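Beta-lactamase (Sphaerobacter thermophilus, PDB 4EWF) probably hydrolyses the amide bond of beta-lactam rings to give substituted beta-amino acids, as a member of the class A beta-lactamase family. Local coordinates at residues A[9-14]-A[265-270]; A[46-51]-A[162-167]; A[110-115]-A[194-199]. All blocks are in the same frame, centred on the assembly; numbering follows the deposited sequence. Where two conformers were deposited one is given.

Interaction 1: residues A[9-14]-A[265-270]; sequences IDWSGV and QATGLI
Where the N-terminal helix 12-22 starts and the C-terminal helix 249-266 stops, the methyl group of A266 settles among I9, W11 and V14. Its CB lies 3.4 Å from D10 O and 4.0 Å from I9 CG2. The aromatic ring of W11 approaches obliquely, CE3 standing 4.3 Å from A266 CB. I9 carries CG2 anti to its backbone N, and this branch lies over one face of the indole, offset toward the rim, while also touching A266 O. NE1 of W11 is held by E38, which helps fix the ring. No direct hydrogen bond joins the segments; a water fills that role, accepting from D10 N and donating to A266 O, 2.9 Å from each. D10 OD1 takes both S12 N (2.9 Å) and S12 OG (2.7 Å) from the same face of the carboxylate, capping the turn that leads into helix 12-22. At the other end G268, with phi 77°, completes a Schellman motif. This pairing of N- and C-terminal helices, V14 also resting on A262 and A263, is typical of the alpha/beta domain of class A beta-lactamases, where both pack against one face of the five-stranded sheet.

Interaction 2: residues A[46-51]-A[162-167]; sequences RRFRAA and ATPDDY
F48 and P164 cross at about a right angle, the aromatic ring presenting CD2 and CE2 to the proline's CD, which lies 4.0 Å from CE2 and is approached obliquely. Chi1 of -66° sets CG of F48 anti to the carbonyl carbon, beside the backbone N, and T27 and E244 touch the side chain from two strands of the five-stranded sheet. On the face of the two-stranded sheet that carries F48, A162 meets A50 methyl to methyl, CB to CB 3.7 Å. F48 and A162 form an antiparallel hydrogen-bonded pair: F48 N gives to A162 O at 2.9 Å in an almost straight bond (176°), and A162 N returns one to F48 O. This is the sheet 48-49/161-162, joining residues far apart in sequence, and it leads straight into helix 164-175. T163 is the N-cap of that helix, its OG1 accepting from D166 N at 3.0 Å, which leaves CG2 to meet R46 O at 3.4 Å. A162 O also receives a CA-H...O contact from R47. The carboxylates of the first turn are tied into the surrounding fold, D165 to R41 and T31, D166 to S142 and the backbone of D141. Y167 OH lies 4.4 Å from A50 CB, and T163 O lies in plane at the edge of the tyrosine ring.

Interaction 3: residues A[110-115]-A[194-199]; sequences ISISDN and KQQNPR
K194 opens the contact with its carbonyl, K194 O lying 3.6 Å from S111 CB at the end of helix 102-111; the hydroxyl of S111 turns instead to Y107 O. Q195 points its CB away from the helix end, but a bend at chi2 (52°) brings the amide back beside it. The two ends of this amide work differently. NE2 binds S215 O and also gives to a water, which in turn donates to I110 O at 2.8 Å. OE1 accepts from a second water, which makes a weak bond to S111 O, and from N197 N at 2.9 Å, the latter in the carbonyl plane on a lone pair. The Q195 side chain lies about 6 Å from a sulfate, probably from the crystallisation liquor, consistent with a neighbouring anion-accepting pocket. Q196 supplies the direct polar link: its N donates to S111 O at 3.1 Å, again in plane on a lone pair. Its side chain, extended beyond CG, runs side by side with I112, and OE1 and CD rest on I112 CG2, OE1 at 3.4 Å. N197 then forms an Asx turn, OD1 accepting from R199 N; R199 NH1 reaches the same oxygen from the opposite face, while ND2 goes to E253. Just beyond the helix, S113 OG bonds S52, K55 and K216, a grouping consistent with the SxxK, SxN and K(T/S)G motifs of a serine beta-lactamase site. The helix-end carbonyls of I110 and S111 are thus satisfied by the Q196 N-H and by water bridges to Q195, the one to S111 O being weak.

Overall arrangement
From the N terminus, the chain enters at 9-14, whose partner 265-270 lies near the other end; interaction 1 therefore closes a loop around nearly the whole chain, and both other contacts lie within it. Interaction 2 brings 46-51 to 162-167, and interaction 3 brings 110-115 to 194-199; since 110-115 falls between the segments of interaction 2 and 194-199 after them, these two loops cross. Interaction 1 joins the terminal helices. Interaction 2 pairs strand 48-49 with strand 161-162 at the start of helix 164-175, and interaction 3 ties helix 102-111 to the loop before strand 212-220. Centres of interactions 2 and 3 are about 19 Å apart, on opposite sides of the chain's centre.

Interaction 1: residues A[9-14]-A[265-270]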
ATOM      1  N   ILE A   9      -2.900  -1.645 -26.211  1.00 35.29           N
ATOM      2  CA  ILE A   9      -1.801  -1.929 -25.284  1.00 25.48           C
ATOM      3  C   ILE A   9      -1.186  -3.317 -25.454  1.00 28.32           C
ATOM      4  O   ILE A   9      -1.889  -4.317 -25.476  1.00 29.93           O
ATOM      5  CB  ILE A   9      -2.243  -1.756 -23.806  1.00 25.92           C
ATOM      6  CG1 ILE A   9      -2.719  -0.322 -23.560  1.00 32.17           C
ATOM      7  CG2 ILE A   9      -1.101  -2.098 -22.868  1.00 26.13           C
ATOM      8  CD1 ILE A   9      -3.397  -0.132 -22.221  1.00 30.38           C
ATOM      9  N   ASP A  10       0.138  -3.358 -25.568  1.00 26.45           N
ATOM     10  CA  ASP A  10       0.891  -4.609 -25.595  1.00 27.99           C
ATOM     11  C   ASP A  10       1.376  -4.906 -24.171  1.00 23.96           C
ATOM     12  O   ASP A  10       2.270  -4.222 -23.672  1.00 23.29           O
ATOM     13  CB  ASP A  10       2.090  -4.445 -26.554  1.00 29.52           C
ATOM     14  CG  ASP A  10       2.917  -5.726 -26.728  1.00 31.31           C
ATOM     15  OD1 ASP A  10       2.763  -6.667 -25.934  1.00 25.32           O
ATOM     16  OD2 ASP A  10       3.758  -5.781 -27.659  1.00 32.89           O
ATOM     17  N   TRP A  11       0.797  -5.924 -23.520  1.00 20.76           N
ATOM     18  CA  TRP A  11       1.180  -6.296 -22.158  1.00 23.92           C
ATOM     19  C   TRP A  11       2.291  -7.345 -22.083  1.00 22.60           C
ATOM     20  O   TRP A  11       2.653  -7.771 -20.992  1.00 22.51           O
ATOM     21  CB  TRP A  11      -0.022  -6.828 -21.359  1.00 25.09           C
ATOM     22  CG  TRP A  11      -1.106  -5.830 -21.103  1.00 24.87           C
ATOM     23  CD1 TRP A  11      -2.328  -5.758 -21.723  1.00 27.48           C
ATOM     24  CD2 TRP A  11      -1.072  -4.755 -20.158  1.00 20.67           C
ATOM     25  NE1 TRP A  11      -3.052  -4.709 -21.211  1.00 29.93           N
ATOM     26  CE2 TRP A  11      -2.306  -4.081 -20.241  1.00 23.68           C
ATOM     27  CE3 TRP A  11      -0.117  -4.304 -19.233  1.00 25.01           C
ATOM     28  CZ2 TRP A  11      -2.616  -2.972 -19.445  1.00 21.50           C
ATOM     29  CZ3 TRP A  11      -0.422  -3.199 -18.440  1.00 28.65           C
ATOM     30  CH2 TRP A  11      -1.666  -2.549 -18.554  1.00 28.23           C
ATOM     31  N   SER A  12       2.819  -7.773 -23.225  1.00 22.47           N
ATOM     32  CA  SER A  12       3.815  -8.846 -23.232  1.00 26.55           C
ATOM     33  C   SER A  12       5.042  -8.554 -22.363  1.00 24.98           C
ATOM     34  O   SER A  12       5.617  -9.470 -21.781  1.00 25.95           O
ATOM     35  CB  SER A  12       4.248  -9.195 -24.667  1.00 26.10           C
ATOM     36  OG  SER A  12       4.978  -8.134 -25.248  1.00 26.24           O
ATOM     37  N   GLY A  13       5.448  -7.287 -22.272  1.00 23.17           N
ATOM     38  CA  GLY A  13       6.588  -6.923 -21.445  1.00 17.23           C
ATOM     39  C   GLY A  13       6.272  -7.063 -19.966  1.00 25.09           C
ATOM     40  O   GLY A  13       7.093  -7.528 -19.179  1.00 22.62           O
ATOM     41  N   VAL A  14       5.065  -6.666 -19.579  1.00 20.37           N
ATOM     42  CA  VAL A  14       4.619  -6.859 -18.210  1.00 18.71           C
ATOM     43  C   VAL A  14       4.544  -8.363 -17.874  1.00 21.35           C
ATOM     44  O   VAL A  14       5.018  -8.804 -16.823  1.00 20.04           O
ATOM     45  CB  VAL A  14       3.247  -6.189 -17.980  1.00 19.53           C
ATOM     46  CG1 VAL A  14       2.761  -6.439 -16.544  1.00 20.37           C
ATOM     47  CG2 VAL A  14       3.332  -4.702 -18.293  1.00 20.11           C
ATOM     48  N   GLN A 265       5.838   1.744 -19.613  1.00 21.26           N
ATOM     49  CA  GLN A 265       6.113   1.691 -21.052  1.00 22.60           C
ATOM     50  C   GLN A 265       4.897   1.207 -21.847  1.00 20.47           C
ATOM     51  O   GLN A 265       4.547   1.782 -22.878  1.00 22.55           O
ATOM     52  CB  GLN A 265       7.325   0.792 -21.331  1.00 26.05           C
ATOM     53  CG  GLN A 265       8.653   1.333 -20.770  1.00 29.42           C
ATOM     54  CD  GLN A 265       9.766   0.291 -20.790  1.00 32.52           C
ATOM     55  OE1 GLN A 265       9.536  -0.875 -21.114  1.00 39.21           O
ATOM     56  NE2 GLN A 265      10.973   0.706 -20.435  1.00 28.86           N
ATOM     57  N   ALA A 266       4.242   0.149 -21.364  1.00 24.57           N
ATOM     58  CA  ALA A 266       3.120  -0.438 -22.111  1.00 24.73           C
ATOM     59  C   ALA A 266       1.966   0.560 -22.318  1.00 28.48           C
ATOM     60  O   ALA A 266       1.325   0.570 -23.365  1.00 25.77           O
ATOM     61  CB  ALA A 266       2.611  -1.721 -21.420  1.00 23.44           C
ATOM     62  N   THR A 267       1.721   1.400 -21.318  0.96 25.77           N
ATOM     63  CA  THR A 267       0.591   2.325 -21.344  0.96 29.03           C
ATOM     64  C   THR A 267       0.964   3.681 -21.932  0.96 33.18           C
ATOM     65  O   THR A 267       0.114   4.565 -22.040  0.96 31.28           O
ATOM     66  CB  THR A 267       0.023   2.543 -19.917  0.96 26.17           C
ATOM     67  OG1 THR A 267       1.053   3.066 -19.072  0.96 29.64           O
ATOM     68  CG2 THR A 267      -0.448   1.237 -19.343  0.96 26.15           C
ATOM     69  N   GLY A 268       2.232   3.845 -22.307  1.00 32.31           N
ATOM     70  CA  GLY A 268       2.689   5.077 -22.926  1.00 35.07           C
ATOM     71  C   GLY A 268       2.895   6.229 -21.961  1.00 32.70           C
ATOM     72  O   GLY A 268       2.978   7.394 -22.372  1.00 30.83           O
ATOM     73  N   LEU A 269       2.988   5.909 -20.674  1.00 25.96           N
ATOM     74  CA  LEU A 269       3.239   6.920 -19.654  1.00 29.41           C
ATOM     75  C   LEU A 269       4.705   7.362 -19.621  1.00 33.86           C
ATOM     76  O   LEU A 269       5.010   8.492 -19.242  1.00 37.28           O
ATOM     77  CB  LEU A 269       2.794   6.411 -18.270  1.00 26.94           C
ATOM     78  CG  LEU A 269       1.438   6.918 -17.750  1.00 38.69           C
ATOM     79  CD1 LEU A 269       0.536   7.392 -18.864  1.00 39.31           C
ATOM     80  CD2 LEU A 269       0.718   5.887 -16.891  1.00 35.04           C
ATOM     81  N   ILE A 270       5.618   6.458 -19.969  1.00 27.65           N
ATOM     82  CA  ILE A 270       6.997   6.857 -20.252  1.00 26.34           C
ATOM     83  C   ILE A 270       7.311   6.315 -21.633  1.00 25.40           C
ATOM     84  O   ILE A 270       6.571   5.471 -22.139  1.00 29.62           O
ATOM     85  CB  ILE A 270       7.997   6.295 -19.233  1.00 24.19           C
ATOM     86  CG1 ILE A 270       8.021   4.759 -19.316  1.00 21.69           C
ATOM     87  CG2 ILE A 270       7.642   6.762 -17.839  1.00 32.45           C
ATOM     88  CD1 ILE A 270       8.870   4.097 -18.246  1.00 25.67           C
TER
HETATM   89  O   HOH W   1       1.930  -1.076 -25.641  1.00 22.22           O

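Interaction 2: residues A[46-51]-A[162-167]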
ATOM      1  N   ARG A  46      -5.920 -13.890  -6.261  1.00 19.27           N
ATOM      2  CA  ARG A  46      -5.216 -14.837  -5.381  1.00 18.46           C
ATOM      3  C   ARG A  46      -4.936 -14.161  -4.036  1.00 19.41           C
ATOM      4  O   ARG A  46      -4.668 -12.970  -3.992  1.00 16.10           O
ATOM      5  CB  ARG A  46      -3.893 -15.291  -6.026  1.00 16.74           C
ATOM      6  CG  ARG A  46      -3.063 -16.230  -5.135  1.00 16.28           C
ATOM      7  CD  ARG A  46      -1.979 -16.980  -5.926  1.00 21.29           C
ATOM      8  NE  ARG A  46      -1.100 -17.751  -5.045  1.00 22.72           N
ATOM      9  CZ  ARG A  46      -0.397 -18.822  -5.414  1.00 19.52           C
ATOM     10  NH1 ARG A  46       0.397 -19.431  -4.539  1.00 22.28           N
ATOM     11  NH2 ARG A  46      -0.472 -19.277  -6.657  1.00 20.31           N
ATOM     12  N   ARG A  47      -5.017 -14.917  -2.945  1.00 18.02           N
ATOM     13  CA  ARG A  47      -4.817 -14.371  -1.607  1.00 17.25           C
ATOM     14  C   ARG A  47      -3.339 -14.355  -1.197  1.00 18.87           C
ATOM     15  O   ARG A  47      -2.676 -15.389  -1.235  1.00 18.76           O
ATOM     16  CB  ARG A  47      -5.624 -15.187  -0.593  1.00 18.05           C
ATOM     17  CG  ARG A  47      -7.122 -15.218  -0.881  1.00 21.72           C
ATOM     18  CD  ARG A  47      -7.832 -16.366  -0.130  1.00 27.39           C
ATOM     19  NE  ARG A  47      -9.264 -16.407  -0.417  1.00 27.42           N
ATOM     20  CZ  ARG A  47      -9.866 -17.332  -1.162  1.00 34.38           C
ATOM     21  NH1 ARG A  47      -9.170 -18.341  -1.706  1.00 27.11           N
ATOM     22  NH2 ARG A  47     -11.182 -17.265  -1.348  1.00 36.43           N
ATOM     23  N   PHE A  48      -2.842 -13.175  -0.821  1.00 18.41           N
ATOM     24  CA  PHE A  48      -1.470 -12.981  -0.338  1.00 16.20           C
ATOM     25  C   PHE A  48      -1.522 -12.370   1.075  1.00 22.80           C
ATOM     26  O   PHE A  48      -2.512 -11.733   1.435  1.00 19.01           O
ATOM     27  CB  PHE A  48      -0.746 -11.964  -1.236  1.00 14.32           C
ATOM     28  CG  PHE A  48      -0.535 -12.443  -2.651  1.00 18.71           C
ATOM     29  CD1 PHE A  48       0.679 -12.995  -3.029  1.00 21.95           C
ATOM     30  CD2 PHE A  48      -1.558 -12.361  -3.583  1.00 15.54           C
ATOM     31  CE1 PHE A  48       0.890 -13.451  -4.335  1.00 19.96           C
ATOM     32  CE2 PHE A  48      -1.367 -12.820  -4.903  1.00 17.57           C
ATOM     33  CZ  PHE A  48      -0.139 -13.365  -5.270  1.00 18.49           C
ATOM     34  N   ARG A  49      -0.457 -12.524   1.859  1.00 17.82           N
ATOM     35  CA  ARG A  49      -0.351 -11.763   3.105  1.00 20.43           C
ATOM     36  C   ARG A  49      -0.257 -10.290   2.752  1.00 21.83           C
ATOM     37  O   ARG A  49       0.537  -9.886   1.896  1.00 24.12           O
ATOM     38  CB  ARG A  49       0.868 -12.196   3.943  1.00 18.56           C
ATOM     39  CG  ARG A  49       0.806 -13.662   4.383  1.00 21.16           C
ATOM     40  CD  ARG A  49       1.995 -14.061   5.270  1.00 29.67           C
ATOM     41  NE  ARG A  49       2.128 -15.515   5.306  1.00 30.51           N
ATOM     42  CZ  ARG A  49       1.472 -16.293   6.152  1.00 33.87           C
ATOM     43  NH1 ARG A  49       0.652 -15.759   7.046  1.00 36.19           N
ATOM     44  NH2 ARG A  49       1.641 -17.598   6.113  1.00 36.78           N
ATOM     45  N   ALA A  50      -1.091  -9.479   3.382  1.00 17.67           N
ATOM     46  CA  ALA A  50      -1.093  -8.057   3.065  1.00 18.60           C
ATOM     47  C   ALA A  50       0.162  -7.393   3.597  1.00 24.13           C
ATOM     48  O   ALA A  50       0.626  -6.408   3.024  1.00 18.09           O
ATOM     49  CB  ALA A  50      -2.333  -7.369   3.651  1.00 14.49           C
ATOM     50  N   ALA A  51       0.712  -7.932   4.688  1.00 19.29           N
ATOM     51  CA  ALA A  51       1.767  -7.215   5.395  1.00 21.42           C
ATOM     52  C   ALA A  51       1.292  -5.776   5.635  1.00 22.18           C
ATOM     53  O   ALA A  51       0.107  -5.526   5.895  1.00 23.73           O
ATOM     54  CB  ALA A  51       3.070  -7.234   4.584  1.00 18.68           C
ATOM     55  N   ALA A 162      -4.838 -10.084   1.566  1.00 18.84           N
ATOM     56  CA  ALA A 162      -5.097  -9.120   0.510  1.00 21.23           C
ATOM     57  C   ALA A 162      -5.200  -9.836  -0.829  1.00 25.66           C
ATOM     58  O   ALA A 162      -4.671 -10.939  -0.989  1.00 22.59           O
ATOM     59  CB  ALA A 162      -3.960  -8.120   0.442  1.00 16.50           C
ATOM     60  N   THR A 163      -5.844  -9.195  -1.801  1.00 21.87           N
ATOM     61  CA  THR A 163      -5.657  -9.601  -3.191  1.00 19.34           C
ATOM     62  C   THR A 163      -5.244  -8.376  -3.974  1.00 19.08           C
ATOM     63  O   THR A 163      -5.592  -7.264  -3.608  1.00 16.20           O
ATOM     64  CB  THR A 163      -6.932 -10.206  -3.847  1.00 21.16           C
ATOM     65  OG1 THR A 163      -7.912  -9.181  -4.012  1.00 17.28           O
ATOM     66  CG2 THR A 163      -7.505 -11.319  -2.994  1.00 21.48           C
ATOM     67  N   PRO A 164      -4.487  -8.575  -5.063  1.00 19.23           N
ATOM     68  CA  PRO A 164      -4.125  -7.426  -5.903  1.00 18.08           C
ATOM     69  C   PRO A 164      -5.391  -6.703  -6.407  1.00 21.91           C
ATOM     70  O   PRO A 164      -5.437  -5.470  -6.362  1.00 18.64           O
ATOM     71  CB  PRO A 164      -3.341  -8.070  -7.068  1.00 18.32           C
ATOM     72  CG  PRO A 164      -2.840  -9.401  -6.517  1.00 21.06           C
ATOM     73  CD  PRO A 164      -3.949  -9.854  -5.575  1.00 14.98           C
ATOM     74  N   ASP A 165      -6.406  -7.455  -6.845  1.00 17.19           N
ATOM     75  CA  ASP A 165      -7.672  -6.853  -7.283  1.00 15.90           C
ATOM     76  C   ASP A 165      -8.251  -5.899  -6.237  1.00 21.64           C
ATOM     77  O   ASP A 165      -8.671  -4.778  -6.564  1.00 21.87           O
ATOM     78  CB  ASP A 165      -8.746  -7.923  -7.559  1.00 19.90           C
ATOM     79  CG  ASP A 165      -8.560  -8.619  -8.904  1.00 27.01           C
ATOM     80  OD1 ASP A 165      -7.712  -8.181  -9.717  1.00 25.66           O
ATOM     81  OD2 ASP A 165      -9.267  -9.618  -9.137  1.00 24.12           O
ATOM     82  N   ASP A 166      -8.323  -6.365  -4.994  1.00 19.14           N
ATOM     83  CA  ASP A 166      -8.892  -5.560  -3.918  1.00 24.04           C
ATOM     84  C   ASP A 166      -8.095  -4.278  -3.677  1.00 25.04           C
ATOM     85  O   ASP A 166      -8.668  -3.214  -3.464  1.00 19.58           O
ATOM     86  CB  ASP A 166      -8.947  -6.364  -2.613  1.00 18.87           C
ATOM     87  CG  ASP A 166     -10.112  -7.358  -2.581  1.00 27.95           C
ATOM     88  OD1 ASP A 166     -10.831  -7.479  -3.606  1.00 22.28           O
ATOM     89  OD2 ASP A 166     -10.291  -8.034  -1.538  1.00 22.67           O
ATOM     90  N   TYR A 167      -6.771  -4.381  -3.690  1.00 19.79           N
ATOM     91  CA  TYR A 167      -5.948  -3.211  -3.397  1.00 22.04           C
ATOM     92  C   TYR A 167      -5.910  -2.210  -4.548  1.00 23.03           C
ATOM     93  O   TYR A 167      -5.731  -1.011  -4.331  1.00 23.69           O
ATOM     94  CB  TYR A 167      -4.558  -3.615  -2.853  1.00 17.12           C
ATOM     95  CG  TYR A 167      -4.693  -3.815  -1.362  1.00 21.29           C
ATOM     96  CD1 TYR A 167      -4.339  -2.807  -0.486  1.00 20.88           C
ATOM     97  CD2 TYR A 167      -5.292  -4.966  -0.842  1.00 19.64           C
ATOM     98  CE1 TYR A 167      -4.506  -2.941   0.879  1.00 22.36           C
ATOM     99  CE2 TYR A 167      -5.481  -5.113   0.539  1.00 21.86           C
ATOM    100  CZ  TYR A 167      -5.084  -4.082   1.390  1.00 24.86           C
ATOM    101  OH  TYR A 167      -5.237  -4.182   2.758  1.00 21.97           O
TER

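Interaction 3: residues A[110-115]-A[194-199]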
ATOM      1  N   ILE A 110       2.262   5.586   7.396  1.00 20.18           N
ATOM      2  CA  ILE A 110       2.370   5.512   5.940  1.00 23.56           C
ATOM      3  C   ILE A 110       3.809   5.653   5.422  1.00 23.65           C
ATOM      4  O   ILE A 110       4.251   4.858   4.592  1.00 21.33           O
ATOM      5  CB  ILE A 110       1.455   6.577   5.270  1.00 22.16           C
ATOM      6  CG1 ILE A 110      -0.011   6.320   5.634  1.00 24.71           C
ATOM      7  CG2 ILE A 110       1.630   6.578   3.766  1.00 23.71           C
ATOM      8  CD1 ILE A 110      -0.518   4.909   5.246  1.00 25.90           C
ATOM      9  N   SER A 111       4.530   6.661   5.900  1.00 22.76           N
ATOM     10  CA  SER A 111       5.846   6.992   5.349  1.00 26.15           C
ATOM     11  C   SER A 111       6.900   5.917   5.593  1.00 25.48           C
ATOM     12  O   SER A 111       7.686   5.583   4.695  1.00 21.05           O
ATOM     13  CB  SER A 111       6.350   8.336   5.901  1.00 28.13           C
ATOM     14  OG  SER A 111       6.590   8.247   7.294  1.00 26.22           O
ATOM     15  N   ILE A 112       6.934   5.391   6.813  1.00 20.75           N
ATOM     16  CA  ILE A 112       7.951   4.413   7.180  1.00 25.21           C
ATOM     17  C   ILE A 112       7.361   3.143   7.793  1.00 19.89           C
ATOM     18  O   ILE A 112       8.094   2.308   8.333  1.00 22.38           O
ATOM     19  CB  ILE A 112       8.986   5.010   8.173  1.00 26.69           C
ATOM     20  CG1 ILE A 112       8.336   5.295   9.529  1.00 29.12           C
ATOM     21  CG2 ILE A 112       9.592   6.283   7.622  1.00 27.31           C
ATOM     22  CD1 ILE A 112       9.357   5.429  10.665  1.00 26.38           C
ATOM     23  N   SER A 113       6.041   3.002   7.729  1.00 17.70           N
ATOM     24  CA  SER A 113       5.389   1.782   8.211  1.00 18.07           C
ATOM     25  C   SER A 113       5.569   1.548   9.720  1.00 19.56           C
ATOM     26  O   SER A 113       5.847   0.429  10.181  1.00 19.73           O
ATOM     27  CB  SER A 113       5.865   0.566   7.410  1.00 20.71           C
ATOM     28  OG  SER A 113       4.809  -0.376   7.299  1.00 25.81           O
ATOM     29  N   ASP A 114       5.401   2.612  10.497  1.00 20.81           N
ATOM     30  CA  ASP A 114       5.604   2.509  11.934  1.00 17.69           C
ATOM     31  C   ASP A 114       4.511   1.659  12.592  1.00 18.39           C
ATOM     32  O   ASP A 114       3.337   2.040  12.622  1.00 18.42           O
ATOM     33  CB  ASP A 114       5.658   3.910  12.548  1.00 17.92           C
ATOM     34  CG  ASP A 114       6.184   3.898  13.960  1.00 19.86           C
ATOM     35  OD1 ASP A 114       7.171   4.620  14.245  1.00 21.43           O
ATOM     36  OD2 ASP A 114       5.603   3.162  14.780  1.00 19.19           O
ATOM     37  N   ASN A 115       4.920   0.509  13.111  1.00 18.34           N
ATOM     38  CA  ASN A 115       4.017  -0.484  13.681  1.00 17.05           C
ATOM     39  C   ASN A 115       3.352  -0.001  14.976  1.00 20.06           C
ATOM     40  O   ASN A 115       2.196  -0.315  15.228  1.00 19.90           O
ATOM     41  CB  ASN A 115       4.743  -1.818  13.931  1.00 19.06           C
ATOM     42  CG  ASN A 115       4.936  -2.647  12.649  1.00 21.73           C
ATOM     43  OD1 ASN A 115       4.342  -2.358  11.613  1.00 19.57           O
ATOM     44  ND2 ASN A 115       5.760  -3.689  12.733  1.00 19.68           N
ATOM     45  N   LYS A 194       4.429  10.498   0.449  1.00 22.26           N
ATOM     46  CA  LYS A 194       5.528  10.618   1.407  1.00 24.95           C
ATOM     47  C   LYS A 194       6.231   9.278   1.693  1.00 25.83           C
ATOM     48  O   LYS A 194       7.151   9.207   2.510  1.00 25.16           O
ATOM     49  CB  LYS A 194       5.037  11.323   2.678  1.00 19.26           C
ATOM     50  CG  LYS A 194       4.698  12.792   2.379  1.00 24.72           C
ATOM     51  CD  LYS A 194       4.497  13.608   3.620  1.00 35.22           C
ATOM     52  CE  LYS A 194       4.301  15.074   3.261  1.00 42.05           C
ATOM     53  NZ  LYS A 194       3.186  15.240   2.287  1.00 40.04           N
ATOM     54  N   GLN A 195       5.789   8.224   1.005  1.00 20.89           N
ATOM     55  CA  GLN A 195       6.455   6.913   1.018  1.00 24.25           C
ATOM     56  C   GLN A 195       7.981   7.063   0.952  1.00 26.24           C
ATOM     57  O   GLN A 195       8.504   7.714   0.050  1.00 23.46           O
ATOM     58  CB  GLN A 195       5.956   6.084  -0.177  1.00 23.89           C
ATOM     59  CG  GLN A 195       6.648   4.741  -0.381  1.00 24.27           C
ATOM     60  CD  GLN A 195       6.651   3.895   0.872  1.00 23.99           C
ATOM     61  OE1 GLN A 195       7.703   3.593   1.410  1.00 21.52           O
ATOM     62  NE2 GLN A 195       5.468   3.501   1.336  1.00 21.03           N
ATOM     63  N   GLN A 196       8.700   6.475   1.902  1.00 21.69           N
ATOM     64  CA  GLN A 196      10.148   6.691   1.950  1.00 26.60           C
ATOM     65  C   GLN A 196      10.992   5.651   1.210  1.00 29.93           C
ATOM     66  O   GLN A 196      12.193   5.851   1.031  1.00 28.60           O
ATOM     67  CB  GLN A 196      10.634   6.842   3.396  1.00 24.05           C
ATOM     68  CG  GLN A 196      10.072   8.088   4.056  1.00 29.65           C
ATOM     69  CD  GLN A 196      10.886   8.534   5.254  1.00 29.91           C
ATOM     70  OE1 GLN A 196      11.840   7.860   5.666  1.00 24.22           O
ATOM     71  NE2 GLN A 196      10.521   9.685   5.815  1.00 27.11           N
ATOM     72  N   ASN A 197      10.378   4.544   0.796  1.00 19.21           N
ATOM     73  CA  ASN A 197      11.105   3.514   0.056  1.00 22.48           C
ATOM     74  C   ASN A 197      10.811   3.588  -1.446  1.00 23.65           C
ATOM     75  O   ASN A 197       9.755   3.128  -1.888  1.00 20.73           O
ATOM     76  CB  ASN A 197      10.728   2.130   0.585  1.00 23.41           C
ATOM     77  CG  ASN A 197      11.476   1.012  -0.132  1.00 22.80           C
ATOM     78  OD1 ASN A 197      12.347   1.276  -0.948  1.00 24.02           O
ATOM     79  ND2 ASN A 197      11.141  -0.234   0.184  1.00 17.60           N
ATOM     80  N   PRO A 198      11.737   4.162  -2.230  1.00 24.72           N
ATOM     81  CA  PRO A 198      11.532   4.342  -3.675  1.00 24.77           C
ATOM     82  C   PRO A 198      11.952   3.147  -4.536  1.00 27.01           C
ATOM     83  O   PRO A 198      12.044   3.302  -5.756  1.00 23.76           O
ATOM     84  CB  PRO A 198      12.472   5.502  -3.997  1.00 29.39           C
ATOM     85  CG  PRO A 198      13.636   5.263  -3.094  1.00 27.34           C
ATOM     86  CD  PRO A 198      13.024   4.742  -1.792  1.00 23.01           C
ATOM     87  N   ARG A 199      12.195   1.987  -3.934  1.00 24.20           N
ATOM     88  CA  ARG A 199      12.846   0.891  -4.648  1.00 24.86           C
ATOM     89  C   ARG A 199      11.858  -0.043  -5.347  1.00 23.77           C
ATOM     90  O   ARG A 199      12.266  -0.961  -6.064  1.00 22.50           O
ATOM     91  CB  ARG A 199      13.711   0.074  -3.679  1.00 17.85           C
ATOM     92  CG  ARG A 199      14.869   0.859  -3.066  1.00 18.80           C
ATOM     93  CD  ARG A 199      15.553   0.044  -1.985  1.00 20.69           C
ATOM     94  NE  ARG A 199      16.574   0.811  -1.258  1.00 23.27           N
ATOM     95  CZ  ARG A 199      16.291   1.678  -0.290  1.00 25.11           C
ATOM     96  NH1 ARG A 199      15.021   1.904   0.042  1.00 21.60           N
ATOM     97  NH2 ARG A 199      17.266   2.326   0.336  1.00 27.75           N
TER
HETATM   98  O   HOH W   2       5.793   2.503   4.264  1.00 24.20           O
HETATM   99  O   HOH W   3       8.505   2.376   3.684  1.00 32.02           O